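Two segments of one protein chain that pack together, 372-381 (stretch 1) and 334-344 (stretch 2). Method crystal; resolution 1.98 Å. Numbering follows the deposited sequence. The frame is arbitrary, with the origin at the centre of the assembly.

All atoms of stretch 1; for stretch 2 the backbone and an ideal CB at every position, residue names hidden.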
# COMPACT_ATOMS: atom_id res chain seq x y z
N ALA A 372 6.20 15.99 -16.60
CA ALA A 372 5.56 15.58 -15.35
C ALA A 372 6.59 15.00 -14.38
O ALA A 372 6.52 15.26 -13.16
CB ALA A 372 4.46 14.55 -15.63
N GLN A 373 7.56 14.24 -14.89
CA GLN A 373 8.61 13.72 -14.02
C GLN A 373 9.45 14.84 -13.44
O GLN A 373 9.78 14.81 -12.26
CB GLN A 373 9.46 12.69 -14.80
CG GLN A 373 8.61 11.42 -15.14
CD GLN A 373 9.34 10.36 -15.96
OE1 GLN A 373 10.25 9.70 -15.47
NE2 GLN A 373 8.92 10.18 -17.20
N ARG A 374 9.77 15.87 -14.25
CA ARG A 374 10.48 17.03 -13.74
C ARG A 374 9.63 17.81 -12.74
O ARG A 374 10.14 18.24 -11.69
CB ARG A 374 10.91 17.92 -14.90
CG ARG A 374 11.63 19.21 -14.48
CD ARG A 374 12.79 18.93 -13.53
NE ARG A 374 13.70 17.92 -14.06
CZ ARG A 374 14.60 17.26 -13.33
NH1 ARG A 374 15.38 16.36 -13.91
NH2 ARG A 374 14.71 17.49 -12.03
N SER A 375 8.34 18.01 -13.03
CA SER A 375 7.46 18.72 -12.10
C SER A 375 7.37 18.00 -10.76
O SER A 375 7.39 18.64 -9.71
CB SER A 375 6.05 18.88 -12.70
OG SER A 375 6.09 19.58 -13.94
N PHE A 376 7.24 16.67 -10.79
CA PHE A 376 7.16 15.90 -9.56
C PHE A 376 8.43 16.06 -8.73
O PHE A 376 8.37 16.40 -7.55
CB PHE A 376 6.93 14.42 -9.87
CG PHE A 376 6.89 13.55 -8.65
CD1 PHE A 376 8.06 13.08 -8.08
CD2 PHE A 376 5.67 13.20 -8.08
CE1 PHE A 376 8.02 12.30 -6.95
CE2 PHE A 376 5.63 12.39 -6.97
CZ PHE A 376 6.81 11.96 -6.39
N LEU A 377 9.59 15.80 -9.35
CA LEU A 377 10.86 15.87 -8.62
C LEU A 377 11.14 17.27 -8.08
O LEU A 377 11.62 17.42 -6.95
CB LEU A 377 12.00 15.43 -9.54
CG LEU A 377 12.06 13.94 -9.86
CD1 LEU A 377 13.13 13.66 -10.89
CD2 LEU A 377 12.30 13.12 -8.59
N ASP A 378 10.89 18.31 -8.88
CA ASP A 378 11.12 19.68 -8.41
C ASP A 378 10.25 19.99 -7.19
O ASP A 378 10.74 20.52 -6.18
CB ASP A 378 10.86 20.68 -9.53
CG ASP A 378 11.91 20.62 -10.62
OD1 ASP A 378 12.91 19.88 -10.46
OD2 ASP A 378 11.75 21.32 -11.64
N ALA A 379 8.96 19.66 -7.27
CA ALA A 379 8.08 19.88 -6.12
C ALA A 379 8.51 19.05 -4.93
O ALA A 379 8.52 19.53 -3.79
CB ALA A 379 6.64 19.55 -6.52
N TYR A 380 8.88 17.79 -5.17
CA TYR A 380 9.33 16.92 -4.08
C TYR A 380 10.57 17.49 -3.40
O TYR A 380 10.62 17.59 -2.17
CB TYR A 380 9.59 15.52 -4.64
CG TYR A 380 10.09 14.51 -3.62
CD1 TYR A 380 9.22 13.91 -2.72
CD2 TYR A 380 11.44 14.14 -3.60
CE1 TYR A 380 9.69 12.97 -1.79
CE2 TYR A 380 11.92 13.21 -2.68
CZ TYR A 380 11.05 12.62 -1.79
OH TYR A 380 11.55 11.72 -0.89
N ARG A 381 11.58 17.88 -4.18
CA ARG A 381 12.80 18.45 -3.61
C ARG A 381 12.52 19.77 -2.90
O ARG A 381 13.01 20.00 -1.79
CB ARG A 381 13.85 18.68 -4.71
CG ARG A 381 14.57 17.42 -5.18
CD ARG A 381 15.84 17.78 -5.95
NE ARG A 381 16.60 16.61 -6.36
CZ ARG A 381 16.54 16.05 -7.56
NH1 ARG A 381 15.74 16.55 -8.50
NH2 ARG A 381 17.28 14.99 -7.84
N UNK A 334 14.76 2.83 0.98
CA UNK A 334 15.07 4.21 0.58
C UNK A 334 13.80 4.96 0.20
O UNK A 334 12.92 4.43 -0.47
CB UNK A 334 16.06 4.22 -0.59
N UNK A 335 13.73 6.23 0.60
CA UNK A 335 12.64 7.09 0.16
C UNK A 335 12.58 7.17 -1.36
O UNK A 335 11.48 7.27 -1.94
CB UNK A 335 12.80 8.49 0.76
N UNK A 336 13.73 7.10 -2.03
CA UNK A 336 13.74 7.15 -3.48
C UNK A 336 12.93 6.01 -4.10
O UNK A 336 12.49 6.13 -5.25
CB UNK A 336 15.18 7.11 -3.99
N UNK A 337 12.71 4.92 -3.36
CA UNK A 337 11.86 3.85 -3.87
C UNK A 337 10.44 4.35 -4.14
O UNK A 337 9.86 4.07 -5.20
CB UNK A 337 11.83 2.68 -2.88
N UNK A 338 9.85 5.07 -3.18
CA UNK A 338 8.53 5.66 -3.43
C UNK A 338 8.60 6.65 -4.58
O UNK A 338 7.66 6.75 -5.39
CB UNK A 338 8.00 6.35 -2.17
N UNK A 339 9.69 7.42 -4.65
CA UNK A 339 9.82 8.44 -5.69
C UNK A 339 9.76 7.79 -7.07
O UNK A 339 9.00 8.22 -7.93
CB UNK A 339 11.13 9.22 -5.52
N UNK A 340 10.55 6.72 -7.27
CA UNK A 340 10.58 6.10 -8.59
C UNK A 340 9.28 5.37 -8.87
O UNK A 340 8.86 5.26 -10.02
CB UNK A 340 11.76 5.14 -8.71
N UNK A 341 8.64 4.83 -7.84
CA UNK A 341 7.32 4.22 -8.03
C UNK A 341 6.32 5.20 -8.62
O UNK A 341 5.60 4.88 -9.57
CB UNK A 341 6.79 3.68 -6.70
N UNK A 342 6.30 6.43 -8.11
CA UNK A 342 5.34 7.41 -8.60
C UNK A 342 5.75 7.98 -9.95
O UNK A 342 4.91 8.12 -10.84
CB UNK A 342 5.18 8.54 -7.58
N UNK A 343 7.04 8.27 -10.16
CA UNK A 343 7.45 8.82 -11.45
C UNK A 343 7.29 7.78 -12.55
O UNK A 343 6.90 8.11 -13.67
CB UNK A 343 8.90 9.31 -11.39
N UNK A 344 7.64 6.51 -12.27
CA UNK A 344 7.34 5.44 -13.22
C UNK A 344 5.84 5.38 -13.52
O UNK A 344 5.42 5.29 -14.68
CB UNK A 344 7.82 4.09 -12.68

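The two helices run roughly antiparallel, their N-to-C directions 151° apart and their axes 10.2 Å apart at closest approach, so the facing positions of stretch 2 can be judged against Gln373, Phe376, Leu377 and Tyr380.

Position 334 has phi/psi of -66/140, outside the helical region, and its ideal CB finds no atom of stretch 1 within 5.5 Å. Stretch 1 sets no preference beyond a residue that tolerates these angles; proline does, and Pro334 is deposited.

At 335 the CB points toward stretch 1 and lies 3.8 Å from Tyr380 OH. A small residue fits directly, while a longer one would have to turn aside from the hydroxyl. Ala335 is found, its CB 3.8 Å from Tyr380 OH in plain van der Waals contact.

Positions 336, 337 and 338 have helical angles and no stretch 1 atom within 5.5 Å of their ideal CB, so many side chains would suit; the residues are Ala336, Leu337 and Asp338.

Position 339 points toward stretch 1, its ideal CB 4.6 Å from Phe376 CE1, 5.0 Å from Tyr380 CE2 and 5.1 Å from Leu377 CD2. Three apolar groups at that spacing favour a medium aliphatic side chain such as valine, isoleucine or leucine. Val339 is deposited, with chi1 at 168° (t). Its CG1 meets Leu377 CD2 at 3.7 Å and Phe376 CE1 at 4.1 Å. Its CG2 sits 3.8 Å from the centroid of the Tyr380 ring, 25° off the normal, a CH-pi contact over the face.

Position 340 points away and 341 is out of reach; stretch 1 constrains neither. They are Val340 and Gly341, the latter helical at -57/-44.

At 342 the CB points toward stretch 1, 3.9 Å from Phe376 CE2. An apolar chain suits, provided it bends past the ring. Met342 does this: CG packs 3.5 Å from Phe376 CE2, then chi2 and chi3, both p, accompany an end that leads away.

Position 343 points toward stretch 1, where the backbones come close: its CA is 5.7 Å from that of Gln373. The ideal CB is 4.3 Å from Gln373 CG and 5.1 Å from Phe376 CD1, so a compact residue such as alanine, serine, threonine or valine is reasonable. Thr343, with chi1 at 58° (p), directs CG2 to 3.6 Å from Phe376 CD1. No hydrogen bond joins the stretches; the contact rests on packing.

Position 344 points away, leaving the choice open; it is Ala344.

Stretch 2 (334-344) PAALDVVGMTA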
# COMPACT_ATOMS: atom_id res chain seq x y z
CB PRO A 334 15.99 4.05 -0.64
CG PRO A 334 16.40 2.60 -0.63
CD PRO A 334 15.26 1.86 0.00
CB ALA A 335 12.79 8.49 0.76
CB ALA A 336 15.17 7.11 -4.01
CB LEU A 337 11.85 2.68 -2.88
CG LEU A 337 10.92 1.53 -3.29
CD1 LEU A 337 11.48 0.81 -4.51
CD2 LEU A 337 10.74 0.54 -2.12
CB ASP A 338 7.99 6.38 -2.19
CG ASP A 338 7.58 5.43 -1.06
OD1 ASP A 338 7.33 4.23 -1.30
OD2 ASP A 338 7.50 5.94 0.08
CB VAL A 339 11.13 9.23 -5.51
CG1 VAL A 339 11.42 10.07 -6.72
CG2 VAL A 339 11.06 10.10 -4.25
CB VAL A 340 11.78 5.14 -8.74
CG1 VAL A 340 13.09 5.90 -8.58
CG2 VAL A 340 11.69 3.97 -7.77
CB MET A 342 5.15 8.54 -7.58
CG MET A 342 4.00 9.48 -7.91
SD MET A 342 2.41 8.63 -8.10
CE MET A 342 2.05 8.17 -6.41
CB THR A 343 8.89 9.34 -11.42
OG1 THR A 343 9.78 8.28 -11.06
CG2 THR A 343 9.04 10.49 -10.44
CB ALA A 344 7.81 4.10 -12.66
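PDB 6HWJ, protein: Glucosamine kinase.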